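DUF4276 family protein (Pyrococcus horikoshii, PDB 2P62) is of unknown function but forms a two-fold symmetric dimer whose subunits are joined by a disulfide. Local coordinates at the interface of chains A and B. Coordinates in Å, arbitrary orientation; residue numbers count along the deposited sequence, not the author numbering. Chains: chain A/B, Hypothetical protein PH0156.

Contacts 1, 2 and 3 belong to one two-fold symmetric interface, so each recurs with the chains exchanged. The C-alpha centres of contacts 1 and 2 lie about 21 Å apart, with contact 3 between them, about 14 Å from contact 1 and 11 Å from contact 2. Contacts 2 and 3 share A:Leu176 and A:Ile192, and both draw on helices 171-180 and 186-196; contact 1 uses the loop before helix 204-218, that helix's first turn and helix 11-23. A covalent tie at one end and helix packing at the other thus join the subunits, which suggests a stable dimer.

Contact 1: the interface of chains A and B. Residues chain A 12, 201-205; chain B 201-205.
A:Cys203 and B:Cys203 are joined by an interchain disulfide, SG to SG 2.0 Å, in this DUF3226-family protein. The two cysteines also face each other as an antiparallel beta bridge, so the covalent link spans paired backbones. On either side of it the main chains are tied by the amide N of A:Leu204 to the carbonyl O of B:Asp202, at 2.8 Å, and by the twin bond.

The carboxylate of B:Asp202 reaches over the start of helix 204-218 of chain A as a cap supplied by the partner. Its OD1 takes the backbone N-H of A:Ser205 at 2.7 Å, and its OD2 takes the hydroxyl OG of A:Ser205 at 3.0 Å; both oxygens use the syn lone pair, and the two bonds fix the rotation of the group. B:Asp202 gets there with CG anti to its backbone N (chi1 177°). A:Ser205 holds OG between its own backbone N and carbonyl carbon (chi1 60°), where it meets OD2 while its N-H serves OD1. The helix N-terminus would be expected to favour the charged carboxylate. Farther out, the methyl CG2 of A:Thr12, on helix 11-23, rests against CG of B:Asp202 at 3.5 Å.

Contact 2: the interface of chains A and B. Residues chain A 168-172, 176, 192; chain B 175-176, 179.
A:Ser172 and B:Asp179 meet where the backbone of chain A passes from helix 165-168 through A:Tyr169 and A:Arg170, the latter with a positive phi of 69°, into helix 171-180. The hydroxyl OG of A:Ser172 donates to the carboxylate OD1 of B:Asp179 at 2.5 Å, approaching from above the carboxylate plane, 43° out of it. OG lies beside the backbone N of its own residue (chi1 -65°), and that amide adds a weak bond to the same OD1. The B:Asp179 carboxylate thus sits at the first turn of the partner helix, whose N-terminus may help to stabilise its charge. Its other oxygen, OD2, reaches water 1 at 3.0 Å, and the water also touches the carbonyl O of A:Tyr169 at 2.5 Å.

The aliphatic part of B:Asp179 packs over one face of the A:Tyr169 ring: CB stands 3.7 Å from the ring centroid, displaced toward the rim, and the carboxylate is turned almost perpendicular to the ring. B:Leu176 approaches the same ring with CD1, 3.6 Å from CE2, the two side chains crossing at about a right angle. Its other branch, CD2, touches CB of A:Ser172 and meets CD2 of A:Leu176 tip to tip. In the fold, helix 171-180 of each chain packs here against its symmetry mate, at the end of the interface away from the disulfide.

Contact 3: the interface of chains A and B. Residues chain A 176, 180, 185, 188, 191-192; chain B 195, 198.
The apolar part of this helix-to-helix interface centres on B:Ile195, a residue of helix 186-196 whose side chain is pressed against the same helix of chain A. CG1 lies beside the backbone N (chi1 -54°), which puts the methyl CG2 anti to it and squarely over one face of the A:Asp188 carboxylate, 3.5 Å from CG. The CG1 arm runs on to CD1 between the main-chain carbonyl of A:Asp188 and A:Leu176. CD1 stands 4.1 Å from CD1 of A:Leu176, the two side chains crossing at about a right angle. CB of A:His191 closes on CG1 of B:Ile195 at 4.0 Å.

Polar interactions within chain A hold A:Asp188 in place. Its OD1 accepts from two donors: NZ of A:Lys180, a salt bridge of 2.8 Å met nearly along the C-O axis, and the backbone N of A:Thr185, whose bond is straight (170° at H) but comes from the side opposite the methyl, 45° out of the carboxylate plane. A:Thr185 OG1 in turn takes the backbone N of A:Asp188 at 3.0 Å, completing a capping box with A:Thr185 as N-cap of helix 186-196.

Water carries the polar link between chains. Water 2 lies 2.5 Å from OG1 of A:Thr185 and 2.7 Å from OD2 of B:Asp198. The two carboxylates, A:Asp188 and B:Asp198, approach without touching, and nearby A:Lys180 may soften their repulsion. The site helps to pack the subunits together in the middle of the dimer.

Contact 1: the interface of chains A and B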
loop_
_atom_site.group_PDB
_atom_site.type_symbol
_atom_site.label_atom_id
_atom_site.label_comp_id
_atom_site.label_asym_id
_atom_site.label_seq_id
_atom_site.Cartn_x
_atom_site.Cartn_y
_atom_site.Cartn_z
ATOM N N THR A 12 -0.050 0.826 -8.252
ATOM C CA THR A 12 1.180 1.468 -8.715
ATOM C C THR A 12 0.971 2.147 -10.073
ATOM O O THR A 12 1.375 3.299 -10.267
ATOM C CB THR A 12 2.359 0.456 -8.838
ATOM O OG1 THR A 12 1.951 -0.682 -9.611
ATOM C CG2 THR A 12 2.822 -0.010 -7.455
ATOM N N GLY A 201 6.619 6.103 3.685
ATOM C CA GLY A 201 5.302 5.531 3.469
ATOM C C GLY A 201 5.284 4.022 3.374
ATOM O O GLY A 201 6.327 3.380 3.292
ATOM N N ASP A 202 4.086 3.455 3.373
ATOM C CA ASP A 202 3.909 2.010 3.283
ATOM C C ASP A 202 3.970 1.484 1.843
ATOM O O ASP A 202 4.567 0.435 1.570
ATOM C CB ASP A 202 2.564 1.625 3.911
ATOM C CG ASP A 202 2.264 0.145 3.796
ATOM O OD1 ASP A 202 3.211 -0.667 3.895
ATOM O OD2 ASP A 202 1.078 -0.215 3.623
ATOM N N CYS A 203 3.361 2.218 0.917
ATOM C CA CYS A 203 3.323 1.767 -0.462
ATOM C C CYS A 203 4.212 2.513 -1.446
ATOM O O CYS A 203 4.390 3.730 -1.372
ATOM C CB CYS A 203 1.877 1.779 -0.958
ATOM S SG CYS A 203 0.670 1.068 0.211
ATOM N N LEU A 204 4.774 1.748 -2.369
ATOM C CA LEU A 204 5.634 2.303 -3.392
ATOM C C LEU A 204 4.810 3.226 -4.287
ATOM O O LEU A 204 5.322 4.213 -4.814
ATOM C CB LEU A 204 6.250 1.177 -4.222
ATOM C CG LEU A 204 7.240 0.265 -3.491
ATOM C CD1 LEU A 204 7.592 -0.895 -4.399
ATOM C CD2 LEU A 204 8.494 1.044 -3.084
ATOM N N SER A 205 3.529 2.902 -4.457
ATOM C CA SER A 205 2.657 3.718 -5.283
ATOM C C SER A 205 2.665 5.147 -4.757
ATOM O O SER A 205 2.648 6.098 -5.531
ATOM C CB SER A 205 1.231 3.159 -5.269
ATOM O OG SER A 205 0.683 3.139 -3.957
ATOM N N GLY B 201 5.237 -6.924 -4.149
ATOM C CA GLY B 201 4.048 -6.163 -3.816
ATOM C C GLY B 201 4.293 -4.672 -3.716
ATOM O O GLY B 201 5.434 -4.207 -3.667
ATOM N N ASP B 202 3.200 -3.920 -3.683
ATOM C CA ASP B 202 3.254 -2.470 -3.592
ATOM C C ASP B 202 3.475 -1.963 -2.163
ATOM O O ASP B 202 4.218 -1.005 -1.950
ATOM C CB ASP B 202 1.950 -1.889 -4.171
ATOM C CG ASP B 202 1.857 -0.363 -4.057
ATOM O OD1 ASP B 202 2.891 0.332 -3.994
ATOM O OD2 ASP B 202 0.721 0.152 -4.062
ATOM N N CYS B 203 2.862 -2.617 -1.180
ATOM C CA CYS B 203 2.980 -2.153 0.197
ATOM C C CYS B 203 3.751 -3.040 1.177
ATOM O O CYS B 203 3.623 -4.268 1.169
ATOM C CB CYS B 203 1.579 -1.866 0.758
ATOM S SG CYS B 203 0.448 -0.898 -0.302
ATOM N N LEU B 204 4.544 -2.394 2.028
ATOM C CA LEU B 204 5.337 -3.097 3.034
ATOM C C LEU B 204 4.405 -3.865 3.970
ATOM O O LEU B 204 4.748 -4.947 4.467
ATOM C CB LEU B 204 6.186 -2.100 3.832
ATOM C CG LEU B 204 7.232 -1.357 2.993
ATOM C CD1 LEU B 204 7.856 -0.220 3.784
ATOM C CD2 LEU B 204 8.288 -2.344 2.543
ATOM N N SER B 205 3.220 -3.311 4.204
ATOM C CA SER B 205 2.266 -3.981 5.067
ATOM C C SER B 205 1.962 -5.361 4.491
ATOM O O SER B 205 1.769 -6.319 5.241
ATOM C CB SER B 205 0.981 -3.154 5.209
ATOM O OG SER B 205 0.311 -2.991 3.977
#

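Contact 2: the interface of chains A and B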
loop_
_atom_site.group_PDB
_atom_site.type_symbol
_atom_site.label_atom_id
_atom_site.label_comp_id
_atom_site.label_asym_id
_atom_site.label_seq_id
_atom_site.Cartn_x
_atom_site.Cartn_y
_atom_site.Cartn_z
ATOM N N LYS A 168 24.404 7.903 -7.954
ATOM C CA LYS A 168 24.728 8.200 -6.564
ATOM C C LYS A 168 24.856 6.904 -5.776
ATOM O O LYS A 168 25.509 6.852 -4.734
ATOM C CB LYS A 168 23.633 9.064 -5.938
ATOM C CG LYS A 168 23.847 9.380 -4.465
ATOM C CD LYS A 168 22.745 10.295 -3.936
ATOM C CE LYS A 168 22.943 10.626 -2.460
ATOM N NZ LYS A 168 21.871 11.526 -1.951
ATOM N N TYR A 169 24.211 5.857 -6.271
ATOM C CA TYR A 169 24.281 4.575 -5.603
ATOM C C TYR A 169 25.189 3.645 -6.398
ATOM O O TYR A 169 26.400 3.852 -6.432
ATOM C CB TYR A 169 22.863 3.998 -5.397
ATOM C CG TYR A 169 22.149 4.659 -4.222
ATOM C CD1 TYR A 169 21.764 6.003 -4.281
ATOM C CD2 TYR A 169 22.022 3.998 -2.995
ATOM C CE1 TYR A 169 21.296 6.681 -3.145
ATOM C CE2 TYR A 169 21.555 4.666 -1.848
ATOM C CZ TYR A 169 21.203 6.011 -1.928
ATOM O OH TYR A 169 20.838 6.708 -0.790
ATOM N N ARG A 170 24.628 2.640 -7.050
ATOM C CA ARG A 170 25.443 1.701 -7.824
ATOM C C ARG A 170 26.277 0.845 -6.874
ATOM O O ARG A 170 26.209 -0.382 -6.920
ATOM C CB ARG A 170 26.371 2.432 -8.806
ATOM C CG ARG A 170 27.072 1.469 -9.767
ATOM C CD ARG A 170 28.079 2.168 -10.659
ATOM N NE ARG A 170 29.173 2.727 -9.873
ATOM C CZ ARG A 170 30.063 2.003 -9.199
ATOM N NH1 ARG A 170 30.001 0.673 -9.215
ATOM N NH2 ARG A 170 31.010 2.612 -8.491
ATOM N N GLY A 171 27.070 1.492 -6.021
ATOM C CA GLY A 171 27.857 0.751 -5.053
ATOM C C GLY A 171 26.898 -0.096 -4.231
ATOM O O GLY A 171 27.216 -1.217 -3.831
ATOM N N SER A 172 25.713 0.450 -3.972
ATOM C CA SER A 172 24.698 -0.283 -3.233
ATOM C C SER A 172 24.132 -1.378 -4.135
ATOM O O SER A 172 23.925 -2.508 -3.690
ATOM C CB SER A 172 23.568 0.647 -2.792
ATOM O OG SER A 172 24.024 1.615 -1.868
ATOM N N LEU A 176 23.922 -5.144 -3.262
ATOM C CA LEU A 176 22.641 -5.847 -3.221
ATOM C C LEU A 176 22.687 -7.081 -4.114
ATOM O O LEU A 176 22.200 -8.151 -3.741
ATOM C CB LEU A 176 21.472 -4.951 -3.663
ATOM C CG LEU A 176 20.665 -4.062 -2.694
ATOM C CD1 LEU A 176 20.375 -4.805 -1.386
ATOM C CD2 LEU A 176 21.410 -2.782 -2.412
ATOM N N ILE A 192 15.375 0.593 -3.555
ATOM C CA ILE A 192 16.593 1.343 -3.303
ATOM C C ILE A 192 16.195 2.803 -3.400
ATOM O O ILE A 192 16.694 3.646 -2.652
ATOM C CB ILE A 192 17.668 1.043 -4.355
ATOM C CG1 ILE A 192 18.092 -0.418 -4.243
ATOM C CG2 ILE A 192 18.856 1.991 -4.179
ATOM C CD1 ILE A 192 19.168 -0.805 -5.204
ATOM N N ALA B 175 27.047 -0.623 2.263
ATOM C CA ALA B 175 27.036 0.105 1.000
ATOM C C ALA B 175 25.913 1.140 0.958
ATOM O O ALA B 175 26.140 2.281 0.549
ATOM C CB ALA B 175 26.897 -0.875 -0.166
ATOM N N LEU B 176 24.706 0.757 1.378
ATOM C CA LEU B 176 23.584 1.697 1.365
ATOM C C LEU B 176 23.835 2.874 2.298
ATOM O O LEU B 176 23.508 4.018 1.972
ATOM C CB LEU B 176 22.269 1.016 1.774
ATOM C CG LEU B 176 21.344 0.423 0.699
ATOM C CD1 LEU B 176 21.016 1.470 -0.367
ATOM C CD2 LEU B 176 22.005 -0.763 0.068
ATOM N N ASP B 179 26.379 5.291 0.630
ATOM C CA ASP B 179 25.746 6.086 -0.424
ATOM C C ASP B 179 24.732 7.070 0.137
ATOM O O ASP B 179 24.560 8.164 -0.396
ATOM C CB ASP B 179 25.021 5.183 -1.423
ATOM C CG ASP B 179 25.964 4.343 -2.257
ATOM O OD1 ASP B 179 25.466 3.409 -2.929
ATOM O OD2 ASP B 179 27.188 4.619 -2.253
HETATM O O HOH W 1 28.348 4.582 -5.047
#

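Contact 3: the interface of chains A and B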
loop_
_atom_site.group_PDB
_atom_site.type_symbol
_atom_site.label_atom_id
_atom_site.label_comp_id
_atom_site.label_asym_id
_atom_site.label_seq_id
_atom_site.Cartn_x
_atom_site.Cartn_y
_atom_site.Cartn_z
ATOM N N LEU A 176 23.922 -5.144 -3.262
ATOM C CA LEU A 176 22.641 -5.847 -3.221
ATOM C C LEU A 176 22.687 -7.081 -4.114
ATOM O O LEU A 176 22.200 -8.151 -3.741
ATOM C CB LEU A 176 21.472 -4.951 -3.663
ATOM C CG LEU A 176 20.665 -4.062 -2.694
ATOM C CD1 LEU A 176 20.375 -4.805 -1.386
ATOM C CD2 LEU A 176 21.410 -2.782 -2.412
ATOM N N LYS A 180 22.341 -10.974 -2.911
ATOM C CA LYS A 180 21.157 -11.645 -3.437
ATOM C C LYS A 180 21.540 -12.852 -4.278
ATOM O O LYS A 180 20.765 -13.801 -4.412
ATOM C CB LYS A 180 20.332 -10.682 -4.290
ATOM C CG LYS A 180 19.043 -11.279 -4.827
ATOM C CD LYS A 180 18.399 -10.340 -5.838
ATOM C CE LYS A 180 17.157 -10.950 -6.479
ATOM N NZ LYS A 180 16.697 -10.130 -7.642
ATOM N N THR A 185 16.115 -6.891 -9.835
ATOM C CA THR A 185 14.972 -6.685 -10.729
ATOM C C THR A 185 14.614 -5.199 -10.692
ATOM O O THR A 185 15.028 -4.476 -9.780
ATOM C CB THR A 185 13.710 -7.437 -10.269
ATOM O OG1 THR A 185 13.346 -6.989 -8.958
ATOM C CG2 THR A 185 13.929 -8.935 -10.269
ATOM N N ASP A 188 13.285 -4.321 -7.542
ATOM C CA ASP A 188 14.245 -4.262 -6.447
ATOM C C ASP A 188 14.776 -2.823 -6.381
ATOM O O ASP A 188 14.901 -2.243 -5.303
ATOM C CB ASP A 188 15.411 -5.235 -6.689
ATOM C CG ASP A 188 15.071 -6.686 -6.339
ATOM O OD1 ASP A 188 15.808 -7.588 -6.802
ATOM O OD2 ASP A 188 14.089 -6.932 -5.597
ATOM N N HIS A 191 12.939 -0.273 -4.450
ATOM C CA HIS A 191 13.149 -0.221 -3.015
ATOM C C HIS A 191 14.404 0.553 -2.648
ATOM O O HIS A 191 14.490 1.108 -1.554
ATOM C CB HIS A 191 13.191 -1.628 -2.430
ATOM C CG HIS A 191 11.847 -2.271 -2.356
ATOM N ND1 HIS A 191 11.410 -3.195 -3.280
ATOM C CD2 HIS A 191 10.810 -2.063 -1.511
ATOM C CE1 HIS A 191 10.162 -3.528 -3.009
ATOM N NE2 HIS A 191 9.773 -2.855 -1.940
ATOM N N ILE A 192 15.375 0.593 -3.555
ATOM C CA ILE A 192 16.593 1.343 -3.303
ATOM C C ILE A 192 16.195 2.803 -3.400
ATOM O O ILE A 192 16.694 3.646 -2.652
ATOM C CB ILE A 192 17.668 1.043 -4.355
ATOM C CG1 ILE A 192 18.092 -0.418 -4.243
ATOM C CG2 ILE A 192 18.856 1.991 -4.179
ATOM C CD1 ILE A 192 19.168 -0.805 -5.204
ATOM N N ILE B 195 13.812 -6.743 -1.006
ATOM C CA ILE B 195 14.710 -7.271 -2.016
ATOM C C ILE B 195 15.163 -8.675 -1.622
ATOM O O ILE B 195 15.163 -9.582 -2.449
ATOM C CB ILE B 195 15.940 -6.361 -2.183
ATOM C CG1 ILE B 195 15.475 -4.926 -2.462
ATOM C CG2 ILE B 195 16.813 -6.875 -3.319
ATOM C CD1 ILE B 195 16.586 -3.904 -2.559
ATOM N N ASP B 198 12.554 -11.057 -2.344
ATOM C CA ASP B 198 12.057 -10.870 -3.708
ATOM C C ASP B 198 10.582 -10.465 -3.696
ATOM O O ASP B 198 9.788 -10.943 -4.513
ATOM C CB ASP B 198 12.213 -12.142 -4.552
ATOM C CG ASP B 198 12.101 -11.855 -6.048
ATOM O OD1 ASP B 198 11.597 -12.723 -6.803
ATOM O OD2 ASP B 198 12.537 -10.755 -6.473
HETATM O O HOH W 2 11.732 -8.384 -7.590
#